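PDB 5FOC: leucyl-trna synthetase from Plasmodium falciparum, which probably attaches leucine to its cognate tRNA at the expense of ATP and hydrolyses mischarged tRNA in a separate editing domain, the part present here. Local coordinates for residues E7-K12 against N362-L367; F140-E145 against I246-S251. The protein carries 2 engineered substitutions. One frame throughout, in Å; residues are numbered along the deposited sequence.

Contact 1 of 2, residues E7-K12 against N362-L367; sequences EYTLIK and NIIRNL
Lys12 and Leu367 make the polar half of this contact, in which the end of helix 352-365 lies against strand 7-15. The lysine chain is extended beyond CG, and its NZ donates to Leu367 O at 2.7 Å. The ammonium stands above the carbonyl plane, 38° out of it, with a C=O...N angle of 135°. CD and CE also lie close to that oxygen, CE at 3.4 Å, so the last part of the chain passes alongside the acceptor. Leu367, with positive phi, closes a Schellman motif, and its N donates to Ile364 O at 3.0 Å; Leu367 O, at the end of that turn, is the carbonyl the lysine side chain meets.

The apolar half is looser. In Thr9, chi1 of -57° sets OG1 beside the backbone N and leaves CG2 anti to it, where it meets Ile363 CG2 at 4.2 Å, the two side chains crossing at a slant. Ile11 and Ile363 touch through their CD1 methyls at 4.5 Å.

Within the helix, NH1 and NH2 of Arg365 both grip Asn362 OD1, which lies in the guanidinium plane.

The chain then runs through Asp368, backbone-bonded to Lys12, into strand 369-373, which pairs antiparallel with strand 7-15. Between the two segments the helix flank meets the strand mainly through methyl groups, and a salt bridge from Glu7 to Lys360 adds a second polar link. The ammonium of the buried Lys12, salt-bridged to Asp154 as well, has an anion and a carbonyl for partners, a pairing likely to favour its charged form.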
loop_
_atom_site.group_PDB
_atom_site.type_symbol
_atom_site.label_atom_id
_atom_site.label_comp_id
_atom_site.label_asym_id
_atom_site.label_seq_id
_atom_site.Cartn_x
_atom_site.Cartn_y
_atom_site.Cartn_z
ATOM N N GLU A 7 2.464 -5.552 15.450
ATOM C CA GLU A 7 1.169 -5.071 15.016
ATOM C C GLU A 7 1.450 -3.988 13.944
ATOM O O GLU A 7 2.314 -3.134 14.126
ATOM C CB GLU A 7 0.358 -4.505 16.175
ATOM C CG GLU A 7 -0.972 -3.927 15.737
ATOM C CD GLU A 7 -1.898 -3.591 16.879
ATOM O OE1 GLU A 7 -2.522 -4.525 17.416
ATOM O OE2 GLU A 7 -2.010 -2.383 17.245
ATOM N N TYR A 8 0.760 -4.102 12.818
ATOM C CA TYR A 8 0.834 -3.122 11.721
ATOM C C TYR A 8 -0.514 -2.450 11.625
ATOM O O TYR A 8 -1.545 -3.049 11.983
ATOM C CB TYR A 8 1.153 -3.819 10.398
ATOM C CG TYR A 8 2.495 -4.507 10.367
ATOM C CD1 TYR A 8 2.644 -5.806 10.918
ATOM C CD2 TYR A 8 3.634 -3.855 9.953
ATOM C CE1 TYR A 8 3.882 -6.421 10.916
ATOM C CE2 TYR A 8 4.873 -4.459 9.926
ATOM C CZ TYR A 8 4.989 -5.751 10.466
ATOM O OH TYR A 8 6.220 -6.311 10.418
ATOM N N THR A 9 -0.531 -1.232 11.049
ATOM C CA THR A 9 -1.782 -0.586 10.697
ATOM C C THR A 9 -1.846 -0.657 9.170
ATOM O O THR A 9 -0.890 -0.323 8.515
ATOM C CB THR A 9 -1.867 0.865 11.165
ATOM O OG1 THR A 9 -1.677 0.936 12.566
ATOM C CG2 THR A 9 -3.245 1.436 10.845
ATOM N N LEU A 10 -2.868 -1.309 8.683
ATOM C CA LEU A 10 -3.162 -1.313 7.242
ATOM C C LEU A 10 -4.085 -0.149 6.913
ATOM O O LEU A 10 -5.092 0.071 7.561
ATOM C CB LEU A 10 -3.800 -2.631 6.796
ATOM C CG LEU A 10 -3.106 -3.924 7.230
ATOM C CD1 LEU A 10 -3.812 -5.108 6.600
ATOM C CD2 LEU A 10 -1.626 -3.892 6.924
ATOM N N ILE A 11 -3.688 0.609 5.894
ATOM C CA ILE A 11 -4.457 1.766 5.421
ATOM C C ILE A 11 -5.030 1.391 4.066
ATOM O O ILE A 11 -4.342 0.818 3.239
ATOM C CB ILE A 11 -3.549 3.006 5.358
ATOM C CG1 ILE A 11 -3.039 3.348 6.793
ATOM C CG2 ILE A 11 -4.277 4.211 4.761
ATOM C CD1 ILE A 11 -2.041 4.473 6.867
ATOM N N LYS A 12 -6.321 1.743 3.889
ATOM C CA LYS A 12 -6.997 1.546 2.593
ATOM C C LYS A 12 -6.495 2.563 1.590
ATOM O O LYS A 12 -6.669 3.735 1.793
ATOM C CB LYS A 12 -8.488 1.631 2.749
ATOM C CG LYS A 12 -9.077 0.431 3.479
ATOM C CD LYS A 12 -10.508 0.635 3.845
ATOM C CE LYS A 12 -11.153 -0.513 4.580
ATOM N NZ LYS A 12 -12.518 -0.120 4.957
ATOM N N ASN A 362 -8.445 5.980 15.367
ATOM C CA ASN A 362 -9.277 6.788 14.488
ATOM C C ASN A 362 -9.365 6.112 13.151
ATOM O O ASN A 362 -10.453 6.040 12.551
ATOM C CB ASN A 362 -8.722 8.215 14.345
ATOM C CG ASN A 362 -8.853 9.037 15.631
ATOM O OD1 ASN A 362 -9.788 8.847 16.431
ATOM N ND2 ASN A 362 -7.925 9.975 15.828
ATOM N N ILE A 363 -8.227 5.598 12.686
ATOM C CA ILE A 363 -8.196 4.916 11.387
ATOM C C ILE A 363 -9.141 3.726 11.378
ATOM O O ILE A 363 -9.923 3.572 10.424
ATOM C CB ILE A 363 -6.780 4.485 11.002
ATOM C CG1 ILE A 363 -5.951 5.731 10.691
ATOM C CG2 ILE A 363 -6.790 3.445 9.866
ATOM C CD1 ILE A 363 -4.473 5.495 10.493
ATOM N N ILE A 364 -9.097 2.909 12.439
ATOM C CA ILE A 364 -9.960 1.732 12.553
ATOM C C ILE A 364 -11.429 2.141 12.691
ATOM O O ILE A 364 -12.298 1.621 11.973
ATOM C CB ILE A 364 -9.499 0.800 13.700
ATOM C CG1 ILE A 364 -8.383 -0.130 13.220
ATOM C CG2 ILE A 364 -10.640 -0.092 14.200
ATOM C CD1 ILE A 364 -7.228 0.490 12.467
ATOM N N ARG A 365 -11.691 3.116 13.557
ATOM C CA ARG A 365 -13.055 3.551 13.837
ATOM C C ARG A 365 -13.734 4.134 12.591
ATOM O O ARG A 365 -14.898 3.888 12.380
ATOM C CB ARG A 365 -13.078 4.576 14.982
ATOM C CG ARG A 365 -14.474 4.871 15.499
ATOM C CD ARG A 365 -14.480 5.971 16.548
ATOM N NE ARG A 365 -13.986 7.236 15.990
ATOM C CZ ARG A 365 -12.796 7.801 16.234
ATOM N NH1 ARG A 365 -11.898 7.255 17.067
ATOM N NH2 ARG A 365 -12.498 8.954 15.631
ATOM N N ASN A 366 -12.968 4.863 11.773
ATOM C CA ASN A 366 -13.460 5.479 10.526
ATOM C C ASN A 366 -13.509 4.510 9.356
ATOM O O ASN A 366 -13.858 4.917 8.259
ATOM C CB ASN A 366 -12.581 6.687 10.140
ATOM C CG ASN A 366 -12.734 7.873 11.086
ATOM O OD1 ASN A 366 -13.715 7.994 11.798
ATOM N ND2 ASN A 366 -11.763 8.785 11.054
ATOM N N LEU A 367 -13.142 3.245 9.566
ATOM C CA LEU A 367 -13.075 2.248 8.507
ATOM C C LEU A 367 -12.105 2.636 7.386
ATOM O O LEU A 367 -12.309 2.283 6.234
ATOM C CB LEU A 367 -14.482 1.976 7.945
ATOM C CG LEU A 367 -15.542 1.601 8.967
ATOM C CD1 LEU A 367 -16.806 1.164 8.254
ATOM C CD2 LEU A 367 -15.095 0.486 9.898
#

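Contact 2 of 2, residues F140-E145 against I246-S251; sequences FINPNE and IKMNIS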
loop_
_atom_site.group_PDB
_atom_site.type_symbol
_atom_site.label_atom_id
_atom_site.label_comp_id
_atom_site.label_asym_id
_atom_site.label_seq_id
_atom_site.Cartn_x
_atom_site.Cartn_y
_atom_site.Cartn_z
ATOM N N PHE A 140 4.340 2.896 -2.305
ATOM C CA PHE A 140 5.394 2.045 -2.794
ATOM C C PHE A 140 4.990 0.568 -2.879
ATOM O O PHE A 140 4.224 0.059 -2.021
ATOM C CB PHE A 140 6.637 2.065 -1.899
ATOM C CG PHE A 140 7.405 3.343 -1.857
ATOM C CD1 PHE A 140 7.969 3.904 -3.016
ATOM C CD2 PHE A 140 7.702 3.934 -0.621
ATOM C CE1 PHE A 140 8.775 5.058 -2.917
ATOM C CE2 PHE A 140 8.489 5.054 -0.529
ATOM C CZ PHE A 140 9.010 5.640 -1.688
ATOM N N ILE A 141 5.494 -0.066 -3.931
ATOM C CA ILE A 141 5.269 -1.482 -4.225
ATOM C C ILE A 141 6.556 -2.101 -4.715
ATOM O O ILE A 141 7.436 -1.406 -5.212
ATOM C CB ILE A 141 4.122 -1.648 -5.252
ATOM C CG1 ILE A 141 3.524 -3.026 -5.237
ATOM C CG2 ILE A 141 4.573 -1.287 -6.655
ATOM C CD1 ILE A 141 2.192 -3.154 -5.969
ATOM N N ASN A 142 6.729 -3.412 -4.486
ATOM C CA ASN A 142 7.905 -4.052 -5.021
ATOM C C ASN A 142 7.667 -4.425 -6.470
ATOM O O ASN A 142 6.819 -5.250 -6.720
ATOM C CB ASN A 142 8.292 -5.277 -4.180
ATOM C CG ASN A 142 9.623 -5.876 -4.584
ATOM O OD1 ASN A 142 10.001 -5.918 -5.741
ATOM N ND2 ASN A 142 10.356 -6.357 -3.592
ATOM N N PRO A 143 8.383 -3.783 -7.423
ATOM C CA PRO A 143 8.043 -3.974 -8.853
ATOM C C PRO A 143 8.348 -5.392 -9.383
ATOM O O PRO A 143 7.760 -5.845 -10.354
ATOM C CB PRO A 143 8.935 -2.928 -9.538
ATOM C CG PRO A 143 10.127 -2.799 -8.635
ATOM C CD PRO A 143 9.557 -2.906 -7.261
ATOM N N ASN A 144 9.219 -6.123 -8.685
ATOM C CA ASN A 144 9.709 -7.403 -9.139
ATOM C C ASN A 144 8.947 -8.604 -8.597
ATOM O O ASN A 144 9.301 -9.741 -8.916
ATOM C CB ASN A 144 11.206 -7.482 -8.761
ATOM C CG ASN A 144 12.030 -6.470 -9.551
ATOM O OD1 ASN A 144 11.782 -6.278 -10.723
ATOM N ND2 ASN A 144 12.977 -5.822 -8.921
ATOM N N GLU A 145 7.946 -8.364 -7.752
ATOM C CA GLU A 145 7.221 -9.432 -7.049
ATOM C C GLU A 145 5.756 -9.409 -7.452
ATOM O O GLU A 145 5.202 -8.351 -7.848
ATOM C CB GLU A 145 7.351 -9.247 -5.538
ATOM C CG GLU A 145 8.799 -9.213 -5.053
ATOM C CD GLU A 145 9.530 -10.535 -5.107
ATOM O OE1 GLU A 145 8.925 -11.600 -5.299
ATOM O OE2 GLU A 145 10.765 -10.498 -4.952
ATOM N N ILE A 246 11.383 -3.504 -0.474
ATOM C CA ILE A 246 10.206 -4.062 0.213
ATOM C C ILE A 246 10.366 -5.593 0.352
ATOM O O ILE A 246 10.568 -6.293 -0.629
ATOM C CB ILE A 246 8.894 -3.717 -0.521
ATOM C CG1 ILE A 246 8.633 -2.250 -0.286
ATOM C CG2 ILE A 246 7.742 -4.586 -0.041
ATOM C CD1 ILE A 246 7.532 -1.728 -1.192
ATOM N N LYS A 247 10.305 -6.082 1.593
ATOM C CA LYS A 247 10.447 -7.505 1.853
ATOM C C LYS A 247 9.110 -8.224 1.777
ATOM O O LYS A 247 8.159 -7.864 2.483
ATOM C CB LYS A 247 11.043 -7.718 3.267
ATOM C CG LYS A 247 12.472 -7.209 3.438
ATOM C CD LYS A 247 13.489 -7.933 2.542
ATOM C CE LYS A 247 14.880 -7.278 2.562
ATOM N NZ LYS A 247 14.847 -5.939 1.853
ATOM N N MET A 248 9.036 -9.249 0.930
ATOM C CA MET A 248 7.790 -9.941 0.698
ATOM C C MET A 248 7.309 -10.826 1.841
ATOM O O MET A 248 6.175 -11.253 1.838
ATOM C CB MET A 248 7.884 -10.722 -0.594
ATOM C CG MET A 248 8.076 -9.829 -1.825
ATOM S SD MET A 248 7.059 -8.320 -1.999
ATOM C CE MET A 248 5.435 -8.985 -2.351
ATOM N N ASN A 249 8.152 -11.040 2.834
ATOM C CA ASN A 249 7.752 -11.753 4.027
ATOM C C ASN A 249 7.238 -10.853 5.159
ATOM O O ASN A 249 6.881 -11.370 6.212
ATOM C CB ASN A 249 8.864 -12.695 4.513
ATOM C CG ASN A 249 10.139 -11.974 4.910
ATOM O OD1 ASN A 249 10.429 -10.882 4.443
ATOM N ND2 ASN A 249 10.925 -12.602 5.740
ATOM N N ILE A 250 7.060 -9.550 4.904
ATOM C CA ILE A 250 6.619 -8.612 5.918
ATOM C C ILE A 250 5.258 -8.039 5.484
ATOM O O ILE A 250 5.155 -7.426 4.375
ATOM C CB ILE A 250 7.633 -7.473 6.089
ATOM C CG1 ILE A 250 8.994 -8.002 6.598
ATOM C CG2 ILE A 250 7.057 -6.354 6.970
ATOM C CD1 ILE A 250 8.880 -8.657 7.918
ATOM N N SER A 251 4.228 -8.267 6.286
ATOM C CA SER A 251 2.905 -7.687 6.097
ATOM C C SER A 251 2.418 -7.864 4.640
ATOM O O SER A 251 2.533 -8.916 4.045
ATOM C CB SER A 251 2.940 -6.234 6.573
ATOM O OG SER A 251 1.653 -5.685 6.698
#
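Asn142 reaches across to Ile246 and Met248 where strand 138-141 gives way to a turn, and the atoms of its side chain meet different partners. CB is the apolar part: it lies 4.0 Å from Ile246 CB and 3.9 Å from Met248 SD. The next bond sets CG anti to the backbone N (chi1 -172°), and there the amide divides its two ends between the segments. ND2 donates to Ile246 O at 3.0 Å, the oxygen close to the amide plane and the donor on a carbonyl lone pair, though the N-H...O angle of 145° leaves the bond somewhat bent. OD1 turns back to its own segment and accepts from Asn144 N at 3.1 Å, closing an Asx turn. With both ends engaged, rotation of the amide is restrained.

Two apolar patches border this bond. Ile246 sends CD1 over the backbone of the strand end, 3.7 Å from Ile141 C, and touches Phe140 CB as well; Val255 of strand 254-257 packs on the same isoleucine. Glu145 and Met248 slide past one another in opposite directions, CG to CG at 3.4 Å. The bends at chi2 and chi3 of the methionine bring SD beside CB and CG of the glutamate and CE against its CB, and the carboxylate carbon CD of Glu145 also lies against Met248 CG, at 3.7 Å.

Backbone bonds between Pro143, which can take part only through its carbonyl, and Glu221, and between Glu145 and Gly220, tie the turn to a further loop. The whole joins two connections of the editing domain's mixed sheet: an Asx turn superposed on a type I beta turn from Asn142 to Glu145, facing a second type I turn from Lys247 to Ile250.

How the contacts relate
The two contacts illustrate how distant parts of a chain are gathered around one sheet. Contact 2 is nested within the loop that contact 1 closes: its segments, 140-145 and 246-251, fall between strand 7-15 and the end of helix 352-365. The centres of the two contacts lie about 20 Å apart, on opposite sides of the chain's centre, yet both reach the same mixed sheet. They meet where Tyr8 OH packs on Ile250 CG2 and Leu10 CD2 on Ser251 OG. One strand of contact 1 thus joins the helix near the C-terminus of this editing-domain fragment to the loop of contact 2, so segments near both ends of the fragment pack together at the sheet.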